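Probable oxidoreductase protein (Rhizobium etli, PDB 4FB5) probably acts as a nucleotide-dependent oxidoreductase of the GFO/IDH/MocA family, with a Rossmann-fold domain expected to bind NAD(P). Local coordinates at residues M127-A141 with F367-A379. Sequence-based numbering, arbitrary orientation.
Sequences MAPAYADAERMLATA and FKDGLRIEKSVHA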
# COMPACT_ATOMS: atom_id res chain seq x y z
N MSE A 127 1.23 5.07 35.53
CA MSE A 127 0.78 5.30 36.88
C MSE A 127 1.86 6.04 37.62
O MSE A 127 1.61 7.14 38.11
CB MSE A 127 0.43 4.01 37.56
CG MSE A 127 -0.80 3.43 36.99
SE MSE A 127 -1.11 1.64 37.61
CE MSE A 127 -2.24 2.16 39.09
N ALA A 128 3.05 5.45 37.71
CA ALA A 128 4.20 6.10 38.36
C ALA A 128 5.48 5.48 37.81
O ALA A 128 5.43 4.38 37.26
CB ALA A 128 4.13 5.93 39.87
N PRO A 129 6.61 6.18 37.91
CA PRO A 129 7.85 5.62 37.33
C PRO A 129 8.51 4.55 38.18
O PRO A 129 9.45 3.88 37.73
CB PRO A 129 8.77 6.84 37.18
CG PRO A 129 8.16 7.90 38.03
CD PRO A 129 6.71 7.63 38.15
N ALA A 130 8.03 4.41 39.41
CA ALA A 130 8.53 3.45 40.38
C ALA A 130 7.38 2.57 40.86
O ALA A 130 6.31 3.08 41.25
CB ALA A 130 9.15 4.17 41.56
N TYR A 131 7.61 1.26 40.83
CA TYR A 131 6.58 0.27 41.11
C TYR A 131 5.80 0.50 42.41
O TYR A 131 4.57 0.39 42.42
CB TYR A 131 7.16 -1.15 41.06
CG TYR A 131 6.09 -2.21 40.96
CD1 TYR A 131 5.23 -2.25 39.86
CD2 TYR A 131 5.92 -3.17 41.96
CE1 TYR A 131 4.23 -3.21 39.76
CE2 TYR A 131 4.92 -4.14 41.86
CZ TYR A 131 4.08 -4.15 40.75
OH TYR A 131 3.08 -5.11 40.62
N ALA A 132 6.51 0.82 43.49
CA ALA A 132 5.86 0.90 44.82
C ALA A 132 4.99 2.15 44.94
O ALA A 132 4.08 2.22 45.77
CB ALA A 132 6.89 0.84 45.94
N ASP A 133 5.26 3.12 44.08
CA ASP A 133 4.35 4.23 44.05
C ASP A 133 3.03 3.77 43.44
O ASP A 133 1.95 4.12 43.91
CB ASP A 133 4.95 5.39 43.26
CG ASP A 133 6.07 6.09 44.01
OD1 ASP A 133 5.77 6.86 44.95
OD2 ASP A 133 7.26 5.88 43.65
N ALA A 134 3.13 2.95 42.39
CA ALA A 134 1.99 2.49 41.64
C ALA A 134 1.17 1.59 42.54
O ALA A 134 -0.07 1.72 42.60
CB ALA A 134 2.44 1.76 40.40
N GLU A 135 1.87 0.70 43.23
CA GLU A 135 1.27 -0.16 44.27
C GLU A 135 0.38 0.67 45.17
O GLU A 135 -0.81 0.38 45.27
CB GLU A 135 2.34 -0.88 45.09
CG GLU A 135 3.14 -1.86 44.30
CD GLU A 135 4.05 -2.70 45.16
OE1 GLU A 135 5.11 -2.19 45.58
OE2 GLU A 135 3.71 -3.88 45.42
N ARG A 136 0.94 1.73 45.74
CA ARG A 136 0.19 2.67 46.58
C ARG A 136 -1.03 3.21 45.89
O ARG A 136 -2.07 3.36 46.51
CB ARG A 136 1.08 3.83 47.00
CG ARG A 136 1.03 4.10 48.51
CD ARG A 136 1.99 5.19 48.94
NE ARG A 136 3.36 4.88 48.52
CZ ARG A 136 4.12 5.74 47.83
NH1 ARG A 136 3.66 6.95 47.51
NH2 ARG A 136 5.35 5.38 47.47
N MSE A 137 -0.91 3.48 44.59
CA MSE A 137 -2.05 4.07 43.91
C MSE A 137 -3.20 3.06 43.87
O MSE A 137 -4.37 3.40 44.08
CB MSE A 137 -1.68 4.54 42.52
CG MSE A 137 -0.63 5.66 42.49
SE MSE A 137 0.03 6.15 40.66
CE MSE A 137 -1.67 6.84 39.97
N LEU A 138 -2.83 1.80 43.65
CA LEU A 138 -3.82 0.74 43.55
C LEU A 138 -4.47 0.46 44.92
O LEU A 138 -5.71 0.44 45.06
CB LEU A 138 -3.18 -0.51 42.98
CG LEU A 138 -4.17 -1.66 42.94
CD1 LEU A 138 -5.42 -1.36 42.04
CD2 LEU A 138 -3.41 -2.94 42.58
N ALA A 139 -3.60 0.25 45.92
CA ALA A 139 -4.01 0.06 47.30
C ALA A 139 -5.06 1.11 47.59
O ALA A 139 -6.21 0.76 47.91
CB ALA A 139 -2.84 0.17 48.25
N THR A 140 -4.71 2.39 47.39
CA THR A 140 -5.73 3.41 47.57
C THR A 140 -6.98 2.99 46.84
O THR A 140 -7.96 2.63 47.49
CB THR A 140 -5.33 4.78 47.09
OG1 THR A 140 -4.15 5.22 47.77
CG2 THR A 140 -6.45 5.75 47.34
N ALA A 141 -6.94 2.97 45.50
CA ALA A 141 -8.13 2.82 44.67
C ALA A 141 -9.06 1.68 45.07
O ALA A 141 -10.26 1.86 45.16
CB ALA A 141 -7.71 2.67 43.20
N PHE A 367 -6.46 0.41 37.31
CA PHE A 367 -5.25 0.42 38.06
C PHE A 367 -4.76 -0.96 38.38
O PHE A 367 -3.56 -1.17 38.53
CB PHE A 367 -5.45 1.23 39.33
CG PHE A 367 -5.39 2.72 39.10
CD1 PHE A 367 -4.91 3.56 40.11
CD2 PHE A 367 -5.79 3.28 37.88
CE1 PHE A 367 -4.85 4.94 39.90
CE2 PHE A 367 -5.74 4.64 37.67
CZ PHE A 367 -5.27 5.48 38.68
N LYS A 368 -5.68 -1.90 38.48
CA LYS A 368 -5.26 -3.24 38.81
C LYS A 368 -4.52 -3.83 37.62
O LYS A 368 -3.44 -4.39 37.78
CB LYS A 368 -6.46 -4.12 39.19
CG LYS A 368 -6.04 -5.53 39.70
CD LYS A 368 -7.23 -6.46 39.84
CE LYS A 368 -6.77 -7.81 40.41
NZ LYS A 368 -7.85 -8.85 40.29
N ASP A 369 -5.08 -3.68 36.42
CA ASP A 369 -4.45 -4.18 35.22
C ASP A 369 -3.27 -3.33 34.73
O ASP A 369 -2.28 -3.87 34.20
CB ASP A 369 -5.50 -4.36 34.15
CG ASP A 369 -6.35 -5.61 34.39
OD1 ASP A 369 -5.75 -6.68 34.66
OD2 ASP A 369 -7.60 -5.51 34.28
N GLY A 370 -3.35 -2.01 34.96
CA GLY A 370 -2.24 -1.13 34.63
C GLY A 370 -1.01 -1.42 35.45
O GLY A 370 0.14 -1.41 34.94
N LEU A 371 -1.23 -1.69 36.74
CA LEU A 371 -0.11 -1.98 37.62
C LEU A 371 0.54 -3.26 37.16
O LEU A 371 1.77 -3.43 37.14
CB LEU A 371 -0.55 -2.17 39.08
CG LEU A 371 0.67 -2.60 39.94
CD1 LEU A 371 1.59 -1.44 40.35
CD2 LEU A 371 0.28 -3.44 41.13
N ARG A 372 -0.33 -4.19 36.81
CA ARG A 372 0.20 -5.45 36.32
C ARG A 372 1.03 -5.21 35.03
O ARG A 372 2.11 -5.77 34.89
CB ARG A 372 -0.91 -6.54 36.25
CG ARG A 372 -0.46 -7.91 35.72
CD ARG A 372 0.71 -8.48 36.41
NE ARG A 372 1.06 -9.79 35.87
CZ ARG A 372 2.00 -10.01 34.93
NH1 ARG A 372 2.71 -9.01 34.38
NH2 ARG A 372 2.24 -11.26 34.55
N ILE A 373 0.53 -4.34 34.14
CA ILE A 373 1.26 -3.94 32.94
C ILE A 373 2.61 -3.28 33.28
O ILE A 373 3.67 -3.67 32.71
CB ILE A 373 0.41 -3.03 32.03
CG1 ILE A 373 -0.46 -3.90 31.11
CG2 ILE A 373 1.32 -2.14 31.19
CD1 ILE A 373 -1.75 -3.24 30.62
N GLU A 374 2.58 -2.37 34.24
CA GLU A 374 3.83 -1.77 34.64
C GLU A 374 4.75 -2.75 35.29
O GLU A 374 5.98 -2.67 35.12
CB GLU A 374 3.60 -0.55 35.48
CG GLU A 374 2.95 0.54 34.60
CD GLU A 374 2.79 1.85 35.29
OE1 GLU A 374 3.73 2.18 36.05
OE2 GLU A 374 1.74 2.53 35.07
N LYS A 375 4.20 -3.72 36.00
CA LYS A 375 5.06 -4.81 36.46
C LYS A 375 5.89 -5.40 35.30
O LYS A 375 7.13 -5.52 35.40
CB LYS A 375 4.24 -5.91 37.15
CG LYS A 375 5.07 -6.77 38.07
CD LYS A 375 4.24 -7.68 38.91
CE LYS A 375 5.21 -8.66 39.57
NZ LYS A 375 4.67 -10.07 39.49
N SER A 376 5.23 -5.72 34.19
CA SER A 376 5.97 -6.23 33.00
C SER A 376 7.04 -5.25 32.47
O SER A 376 8.10 -5.67 32.06
CB SER A 376 5.01 -6.65 31.91
OG SER A 376 3.78 -7.11 32.47
N VAL A 377 6.76 -3.95 32.51
CA VAL A 377 7.75 -2.98 32.12
C VAL A 377 9.01 -3.09 32.98
O VAL A 377 10.13 -3.19 32.43
CB VAL A 377 7.22 -1.54 32.15
CG1 VAL A 377 8.29 -0.59 31.67
CG2 VAL A 377 5.98 -1.41 31.29
N HIS A 378 8.83 -3.11 34.31
CA HIS A 378 9.99 -3.10 35.23
C HIS A 378 10.84 -4.35 34.99
O HIS A 378 12.09 -4.30 34.96
CB HIS A 378 9.56 -2.92 36.69
CG HIS A 378 8.93 -1.58 36.99
ND1 HIS A 378 9.65 -0.40 36.98
CD2 HIS A 378 7.66 -1.24 37.33
CE1 HIS A 378 8.84 0.61 37.26
NE2 HIS A 378 7.62 0.13 37.48
N ALA A 379 10.13 -5.44 34.74
CA ALA A 379 10.76 -6.73 34.37
C ALA A 379 11.60 -6.65 33.12
O ALA A 379 12.71 -7.18 33.06
CB ALA A 379 9.70 -7.76 34.18
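Leu371 is the knob of this contact, set among Tyr131, Ala134, Glu135 and Leu138 where helices 131-141 and 367-379 pack nearly antiparallel (166°), their axes 9.6 Å apart. Its CD1 lies against Ala134 CB and Tyr131 CE1, while CD2 meets Leu138 CD2 at 4.0 Å. Tyr131, with CG anti to its own N (chi1 -164°), swings its ring across Leu371 at about a right angle; its hydroxyl end crosses the Lys375 methylenes obliquely, and its CD1 is 3.7 Å from His378 CD2. Were Tyr131 replaced by an alanine, one flank of Leu371 and the Lys375 methylenes would probably lose their cover. His378 turns its edge to Pro129 O, and its ND1 is hydrogen-bonded to Tyr204. On the side toward strand 148-150, selenomethionine Met127 holds SE above the Phe367 ring, 5.0 Å from the centroid, a Met-aromatic contact; Met137 CE packs separately, 3.7 Å from Phe367 CE1. The polar link is Met127 N to Glu374 OE2, 2.6 Å and fairly straight (159°), on the syn lone pair. A largely apolar seam thus joins the NAD-binding Rossmann region to helix 367-385, the bond to buried Glu374 being consistent with tethering of the loop before helix 131-143.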